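Local coordinates for manganese-binding protein (Chlamydia trachomatis, PDB 6NSI) that binds ferrous, manganese and nickel ions, with a preference for ferrous iron, and delivers them to the membrane permease of an ABC transport system for import, at residues 173-176 against 177-181; 147-150 against 151-154; 156-159 against 160-163. All coordinates share one frame; numbering follows the deposited sequence.

Interaction 1: residues 173-176 against 177-181; sequences YFTR and RYLSS
Phe174 and Tyr178, one helical turn apart, form a T-shaped aromatic pair: the centroids lie 5.2 Å apart, the planes meet at 63°, and the tyrosine edge enters over the phenylalanine face. Tyr178 CD2 does the touching, 3.7 Å from Phe174 CD2 and displaced toward the rim. The two chi1 values bring the rings together: Phe174 holds CG anti to its nitrogen (-178°) while Tyr178 holds CG anti to its carbonyl carbon (-62°). Leu179 CD1 closes on the Phe174 edge, and Arg177 CG covers the centre of one Tyr178 face.

Among the backbone acceptors, Phe174 O takes one ordinary i to i+4 bond from Tyr178 N (2.8 Å), whereas Thr175 O is gripped twice, by Leu179 N at 3.1 Å and by Ser180 OG at 2.7 Å, from opposite faces of its carbonyl plane.

Outside the helix, Asp147 binds Tyr178 OH and forms a salt bridge with Arg177, and Tyr173, whose side chain approaches the iron ligand His102, hydrogen-bonds through OH to the main-chain Asp100 O and Leu93 N. The aromatic pair is packed between helices 129-154 and 266-280, with strand 164-165 against Phe174, Thr175 and Leu179.

Interaction 2: residues 147-150 against 151-154; sequences DRWA and ARSL
Ser153 OG stands over one face of the Trp149 indole, 3.4 Å above the plane and toward the rim, while donating to the carbonyl of the same tryptophan. Trp149 O therefore receives two bonds, from Ser153 N and Ser153 OG, each 2.9 Å long and arriving from opposite faces of the carbonyl plane. The hydroxyl reaches it because OG lies beside the serine's own nitrogen, chi1 -61°. Although Trp149 NE1 is 3.4 Å from Ser153 OG, the angle is too poor for a hydrogen bond; NE1 instead donates to Leu286 O, and Ser153 OG accepts from Leu286 N, so both polar ends are satisfied by the C-terminal segment.

The remaining main-chain pairs follow the helical i to i+4 pattern, including Leu154 N to Ala150 O at 2.8 Å with an N-H...O angle of 170°. Arg152 folds back along its own helix. A bend at chi3 lays one guanidinium face over Trp149 CA, the group standing 80° to the indole, with Arg152 NH2 at the ring edge, 4.0 Å from Trp149 CD1. Arg152 NH1 is 3.6 Å from Arg148 CB.

On the buried side of helix 129-154, Ala150 and Leu154 meet both helix 172-178 and helix 266-280, and Trp149 rests on Val274 of the latter; Arg148 and Arg152 lie on the exposed side.

Interaction 3: residues 156-159 against 160-163; sequences TIPE and KNRY
A tight turn with a short 3-10 segment links helix 129-154 to strand 164-165, and Arg162 closes it by gripping the carbonyl of Ile157. The grip is side-on and two-pronged: Arg162 NE lies 2.7 Å and Arg162 NH2 2.9 Å from Ile157 O. That oxygen sits in the guanidinium plane, 9° out of it when judged from the NE bond, so both N-H groups converge on one acceptor, with N-H...O angles of 149° at NE and 136° at NH2. An extended chain from CG to NE carries the group back over the turn, where Glu159 CA lies over one guanidinium face, 3.6 Å from Arg162 NE.

Two main-chain bonds give the turn its shape. Asn161 N donates to Pro158 O at 2.8 Å, the i to i+3 spacing expected of 3-10 geometry, and Arg162 N donates to Glu159 O over a longer 3.3 Å. Next, Tyr163 N returns to Asn161 O, making Arg162 the centre of an inverse gamma turn. The apolar part is small, with Ile157 CG2 packed on Arg162 CG at 3.6 Å. Separately, the Asn161 amide lies beside the Pro158 ring while its ND2 bonds to Leu281 O.

Chemically, one main-chain oxygen engages two guanidinium N-H groups, which limits rotation of the arginine head. Glu159 OE2 stays 5.3 Å from Arg162 NH1, too far for a salt bridge, so across this turn the charged group is held by a neutral carbonyl, with any help from the carboxylate probably confined to long-range electrostatics.

Interaction 1 is largely buried, interaction 2 is buried along one side of its helix, and interaction 3 lies at the surface. Interactions 1 and 2 centre on helices 172-178 and 129-154 respectively, and these two helices pack together: Leu154 CD1 comes within 3.4 Å of Phe174 CZ. Interaction 3 directly follows helix 129-154 in sequence and meets interaction 1 through Leu179, whose CD2 lies 3.9 Å from Ile157 CD1. Chemistry shifts with location: an aromatic pair inside, a serine hydroxyl doubling a helical carbonyl in both 173-181 and 147-154, and an arginine clasping a main-chain oxygen in the exposed turn 156-163.

Interaction 1: residues 173-176 against 177-181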
loop_
_atom_site.group_PDB
_atom_site.type_symbol
_atom_site.label_atom_id
_atom_site.label_comp_id
_atom_site.label_asym_id
_atom_site.label_seq_id
_atom_site.Cartn_x
_atom_site.Cartn_y
_atom_site.Cartn_z
ATOM N N TYR A 173 -4.088 -5.695 -4.348
ATOM C CA TYR A 173 -3.909 -4.939 -5.592
ATOM C C TYR A 173 -2.620 -5.340 -6.300
ATOM O O TYR A 173 -2.599 -5.530 -7.524
ATOM C CB TYR A 173 -3.913 -3.437 -5.307
ATOM C CG TYR A 173 -5.255 -2.941 -4.833
ATOM C CD1 TYR A 173 -5.516 -2.783 -3.474
ATOM C CD2 TYR A 173 -6.258 -2.634 -5.738
ATOM C CE1 TYR A 173 -6.742 -2.325 -3.031
ATOM C CE2 TYR A 173 -7.490 -2.189 -5.311
ATOM C CZ TYR A 173 -7.731 -2.027 -3.959
ATOM O OH TYR A 173 -8.961 -1.576 -3.529
ATOM N N PHE A 174 -1.527 -5.422 -5.539
ATOM C CA PHE A 174 -0.248 -5.914 -6.033
ATOM C C PHE A 174 -0.414 -7.248 -6.756
ATOM O O PHE A 174 0.095 -7.446 -7.870
ATOM C CB PHE A 174 0.694 -6.043 -4.817
ATOM C CG PHE A 174 2.086 -6.507 -5.137
ATOM C CD1 PHE A 174 2.387 -7.873 -5.222
ATOM C CD2 PHE A 174 3.109 -5.582 -5.290
ATOM C CE1 PHE A 174 3.665 -8.293 -5.497
ATOM C CE2 PHE A 174 4.399 -5.991 -5.567
ATOM C CZ PHE A 174 4.684 -7.353 -5.659
ATOM N N THR A 175 -1.112 -8.184 -6.113
ATOM C CA THR A 175 -1.256 -9.535 -6.641
ATOM C C THR A 175 -2.074 -9.543 -7.927
ATOM O O THR A 175 -1.742 -10.251 -8.885
ATOM C CB THR A 175 -1.935 -10.411 -5.587
ATOM O OG1 THR A 175 -1.095 -10.516 -4.413
ATOM C CG2 THR A 175 -2.256 -11.792 -6.165
ATOM N N ARG A 176 -3.175 -8.792 -7.938
ATOM C CA ARG A 176 -4.033 -8.708 -9.117
ATOM C C ARG A 176 -3.283 -8.109 -10.311
ATOM O O ARG A 176 -3.421 -8.586 -11.446
ATOM C CB ARG A 176 -5.282 -7.881 -8.772
ATOM C CG ARG A 176 -6.431 -7.954 -9.805
ATOM C CD ARG A 176 -7.589 -6.985 -9.451
ATOM N NE ARG A 176 -7.148 -5.587 -9.403
ATOM C CZ ARG A 176 -7.949 -4.529 -9.197
ATOM N NH1 ARG A 176 -9.260 -4.698 -9.002
ATOM N NH2 ARG A 176 -7.440 -3.291 -9.187
ATOM N N ARG A 177 -2.470 -7.071 -10.074
ATOM C CA ARG A 177 -1.733 -6.441 -11.166
ATOM C C ARG A 177 -0.549 -7.285 -11.628
ATOM O O ARG A 177 -0.402 -7.545 -12.825
ATOM C CB ARG A 177 -1.234 -5.047 -10.767
ATOM C CG ARG A 177 -0.375 -4.424 -11.911
ATOM C CD ARG A 177 -0.337 -2.915 -11.880
ATOM N NE ARG A 177 0.286 -2.308 -13.062
ATOM C CZ ARG A 177 -0.380 -1.946 -14.165
ATOM N NH1 ARG A 177 -1.693 -2.153 -14.261
ATOM N NH2 ARG A 177 0.257 -1.369 -15.186
ATOM N N TYR A 178 0.320 -7.698 -10.698
ATOM C CA TYR A 178 1.655 -8.178 -11.053
ATOM C C TYR A 178 1.807 -9.685 -11.039
ATOM O O TYR A 178 2.774 -10.193 -11.614
ATOM C CB TYR A 178 2.712 -7.624 -10.090
ATOM C CG TYR A 178 2.820 -6.125 -10.102
ATOM C CD1 TYR A 178 3.199 -5.444 -11.258
ATOM C CD2 TYR A 178 2.529 -5.390 -8.957
ATOM C CE1 TYR A 178 3.291 -4.061 -11.271
ATOM C CE2 TYR A 178 2.622 -4.019 -8.951
ATOM C CZ TYR A 178 3.010 -3.352 -10.107
ATOM O OH TYR A 178 3.089 -1.970 -10.084
ATOM N N LEU A 179 0.938 -10.401 -10.340
ATOM C CA LEU A 179 1.100 -11.835 -10.161
ATOM C C LEU A 179 0.082 -12.637 -10.953
ATOM O O LEU A 179 0.152 -13.876 -10.962
ATOM C CB LEU A 179 1.008 -12.195 -8.664
ATOM C CG LEU A 179 2.152 -11.684 -7.774
ATOM C CD1 LEU A 179 1.996 -12.175 -6.329
ATOM C CD2 LEU A 179 3.521 -12.056 -8.321
ATOM N N SER A 180 -0.852 -11.969 -11.625
ATOM C CA SER A 180 -2.000 -12.623 -12.225
ATOM C C SER A 180 -2.084 -12.306 -13.707
ATOM O O SER A 180 -1.626 -11.256 -14.160
ATOM C CB SER A 180 -3.289 -12.188 -11.541
ATOM O OG SER A 180 -3.101 -12.199 -10.122
ATOM N N SER A 181 -2.714 -13.214 -14.439
ATOM C CA SER A 181 -2.928 -13.093 -15.872
ATOM C C SER A 181 -4.181 -12.277 -16.169
ATOM O O SER A 181 -5.051 -12.088 -15.310
ATOM C CB SER A 181 -3.077 -14.470 -16.503
ATOM O OG SER A 181 -4.356 -15.000 -16.177
#

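Interaction 2: residues 147-150 against 151-154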
loop_
_atom_site.group_PDB
_atom_site.type_symbol
_atom_site.label_atom_id
_atom_site.label_comp_id
_atom_site.label_asym_id
_atom_site.label_seq_id
_atom_site.Cartn_x
_atom_site.Cartn_y
_atom_site.Cartn_z
ATOM N N ASP A 147 6.864 1.037 -12.546
ATOM C CA ASP A 147 5.802 0.056 -12.758
ATOM C C ASP A 147 6.194 -0.981 -13.810
ATOM O O ASP A 147 5.973 -2.184 -13.618
ATOM C CB ASP A 147 4.508 0.782 -13.146
ATOM C CG ASP A 147 3.369 -0.168 -13.426
ATOM O OD1 ASP A 147 2.916 -0.863 -12.483
ATOM O OD2 ASP A 147 2.943 -0.240 -14.595
ATOM N N ARG A 148 6.768 -0.531 -14.932
ATOM C CA ARG A 148 7.258 -1.463 -15.944
ATOM C C ARG A 148 8.318 -2.387 -15.364
ATOM O O ARG A 148 8.308 -3.598 -15.624
ATOM C CB ARG A 148 7.838 -0.696 -17.145
ATOM C CG ARG A 148 6.809 -0.128 -18.113
ATOM C CD ARG A 148 7.449 0.354 -19.433
ATOM N NE ARG A 148 8.470 1.383 -19.227
ATOM C CZ ARG A 148 8.216 2.682 -19.050
ATOM N NH1 ARG A 148 6.964 3.132 -19.042
ATOM N NH2 ARG A 148 9.220 3.535 -18.868
ATOM N N TRP A 149 9.265 -1.822 -14.604
ATOM C CA TRP A 149 10.310 -2.622 -13.972
ATOM C C TRP A 149 9.719 -3.686 -13.052
ATOM O O TRP A 149 10.170 -4.838 -13.051
ATOM C CB TRP A 149 11.262 -1.717 -13.187
ATOM C CG TRP A 149 12.175 -2.491 -12.270
ATOM C CD1 TRP A 149 13.314 -3.166 -12.619
ATOM C CD2 TRP A 149 12.011 -2.686 -10.858
ATOM N NE1 TRP A 149 13.878 -3.753 -11.510
ATOM C CE2 TRP A 149 13.096 -3.479 -10.416
ATOM C CE3 TRP A 149 11.055 -2.261 -9.924
ATOM C CZ2 TRP A 149 13.251 -3.867 -9.075
ATOM C CZ3 TRP A 149 11.211 -2.632 -8.591
ATOM C CH2 TRP A 149 12.304 -3.431 -8.178
ATOM N N ALA A 150 8.718 -3.313 -12.251
ATOM C CA ALA A 150 8.091 -4.273 -11.337
ATOM C C ALA A 150 7.406 -5.392 -12.111
ATOM O O ALA A 150 7.604 -6.580 -11.824
ATOM C CB ALA A 150 7.090 -3.555 -10.426
ATOM N N ALA A 151 6.605 -5.021 -13.120
ATOM C CA ALA A 151 5.872 -6.019 -13.885
ATOM C C ALA A 151 6.830 -6.983 -14.566
ATOM O O ALA A 151 6.607 -8.197 -14.565
ATOM C CB ALA A 151 4.970 -5.329 -14.905
ATOM N N ARG A 152 7.928 -6.460 -15.117
ATOM C CA ARG A 152 8.902 -7.314 -15.783
ATOM C C ARG A 152 9.610 -8.228 -14.790
ATOM O O ARG A 152 9.770 -9.430 -15.051
ATOM C CB ARG A 152 9.913 -6.458 -16.555
ATOM C CG ARG A 152 9.394 -5.932 -17.903
ATOM C CD ARG A 152 10.079 -4.618 -18.324
ATOM N NE ARG A 152 11.351 -4.421 -17.618
ATOM C CZ ARG A 152 11.846 -3.238 -17.234
ATOM N NH1 ARG A 152 11.184 -2.109 -17.479
ATOM N NH2 ARG A 152 13.011 -3.188 -16.590
ATOM N N SER A 153 10.039 -7.685 -13.646
ATOM C CA SER A 153 10.713 -8.506 -12.641
ATOM C C SER A 153 9.775 -9.570 -12.085
ATOM O O SER A 153 10.129 -10.754 -12.001
ATOM C CB SER A 153 11.247 -7.633 -11.505
ATOM O OG SER A 153 12.190 -6.685 -11.977
ATOM N N LEU A 154 8.570 -9.163 -11.704
ATOM C CA LEU A 154 7.642 -10.113 -11.113
ATOM C C LEU A 154 7.180 -11.145 -12.125
ATOM O O LEU A 154 6.790 -12.249 -11.734
ATOM C CB LEU A 154 6.472 -9.353 -10.488
ATOM C CG LEU A 154 6.916 -8.521 -9.260
ATOM C CD1 LEU A 154 5.903 -7.436 -8.855
ATOM C CD2 LEU A 154 7.204 -9.425 -8.084
#

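Interaction 3: residues 156-159 against 160-163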
loop_
_atom_site.group_PDB
_atom_site.type_symbol
_atom_site.label_atom_id
_atom_site.label_comp_id
_atom_site.label_asym_id
_atom_site.label_seq_id
_atom_site.Cartn_x
_atom_site.Cartn_y
_atom_site.Cartn_z
ATOM N N THR A 156 9.087 -12.835 -13.947
ATOM C CA THR A 156 10.067 -13.916 -13.981
ATOM C C THR A 156 9.804 -14.978 -12.911
ATOM O O THR A 156 10.412 -16.055 -12.951
ATOM C CB THR A 156 11.491 -13.344 -13.819
ATOM O OG1 THR A 156 11.674 -12.862 -12.483
ATOM C CG2 THR A 156 11.750 -12.179 -14.808
ATOM N N ILE A 157 8.935 -14.694 -11.948
ATOM C CA ILE A 157 8.510 -15.696 -10.976
ATOM C C ILE A 157 7.845 -16.842 -11.724
ATOM O O ILE A 157 6.844 -16.607 -12.415
ATOM C CB ILE A 157 7.536 -15.094 -9.950
ATOM C CG1 ILE A 157 8.227 -13.993 -9.155
ATOM C CG2 ILE A 157 6.931 -16.218 -9.046
ATOM C CD1 ILE A 157 7.266 -13.232 -8.243
ATOM N N PRO A 158 8.346 -18.079 -11.622
ATOM C CA PRO A 158 7.644 -19.211 -12.238
ATOM C C PRO A 158 6.178 -19.221 -11.834
ATOM O O PRO A 158 5.839 -19.016 -10.667
ATOM C CB PRO A 158 8.387 -20.437 -11.690
ATOM C CG PRO A 158 9.733 -19.923 -11.298
ATOM C CD PRO A 158 9.525 -18.510 -10.841
ATOM N N GLU A 159 5.308 -19.456 -12.816
ATOM C CA GLU A 159 3.870 -19.444 -12.564
ATOM C C GLU A 159 3.475 -20.392 -11.428
ATOM O O GLU A 159 2.547 -20.097 -10.667
ATOM C CB GLU A 159 3.115 -19.799 -13.839
ATOM C CG GLU A 159 1.602 -19.786 -13.694
ATOM C CD GLU A 159 0.884 -20.263 -14.952
ATOM O OE1 GLU A 159 1.361 -21.240 -15.600
ATOM O OE2 GLU A 159 -0.162 -19.655 -15.288
ATOM N N LYS A 160 4.148 -21.542 -11.306
ATOM C CA LYS A 160 3.840 -22.460 -10.207
ATOM C C LYS A 160 4.132 -21.857 -8.826
ATOM O O LYS A 160 3.680 -22.414 -7.817
ATOM C CB LYS A 160 4.632 -23.772 -10.375
ATOM C CG LYS A 160 6.145 -23.597 -10.156
ATOM C CD LYS A 160 6.908 -24.918 -10.040
ATOM C CE LYS A 160 8.356 -24.641 -9.618
ATOM N NZ LYS A 160 9.293 -25.760 -9.901
ATOM N N ASN A 161 4.868 -20.752 -8.747
ATOM C CA ASN A 161 5.220 -20.140 -7.470
ATOM C C ASN A 161 4.469 -18.843 -7.181
ATOM O O ASN A 161 4.735 -18.218 -6.145
ATOM C CB ASN A 161 6.715 -19.835 -7.411
ATOM C CG ASN A 161 7.583 -21.070 -7.323
ATOM O OD1 ASN A 161 7.120 -22.177 -7.024
ATOM N ND2 ASN A 161 8.877 -20.873 -7.557
ATOM N N ARG A 162 3.544 -18.425 -8.058
ATOM C CA ARG A 162 2.885 -17.115 -7.957
ATOM C C ARG A 162 1.736 -17.191 -6.954
ATOM O O ARG A 162 0.551 -17.117 -7.288
ATOM C CB ARG A 162 2.404 -16.658 -9.327
ATOM C CG ARG A 162 3.537 -16.133 -10.202
ATOM C CD ARG A 162 3.073 -15.933 -11.667
ATOM N NE ARG A 162 4.230 -15.894 -12.575
ATOM C CZ ARG A 162 4.155 -15.653 -13.882
ATOM N NH1 ARG A 162 2.974 -15.439 -14.453
ATOM N NH2 ARG A 162 5.260 -15.628 -14.623
ATOM N N TYR A 163 2.115 -17.355 -5.691
ATOM C CA TYR A 163 1.168 -17.535 -4.591
ATOM C C TYR A 163 1.803 -16.815 -3.416
ATOM O O TYR A 163 2.872 -17.233 -2.943
ATOM C CB TYR A 163 0.925 -19.023 -4.289
ATOM C CG TYR A 163 0.229 -19.729 -5.433
ATOM C CD1 TYR A 163 -1.152 -19.674 -5.562
ATOM C CD2 TYR A 163 0.959 -20.407 -6.407
ATOM C CE1 TYR A 163 -1.805 -20.291 -6.626
ATOM C CE2 TYR A 163 0.324 -21.033 -7.480
ATOM C CZ TYR A 163 -1.055 -20.970 -7.578
ATOM O OH TYR A 163 -1.690 -21.578 -8.624
#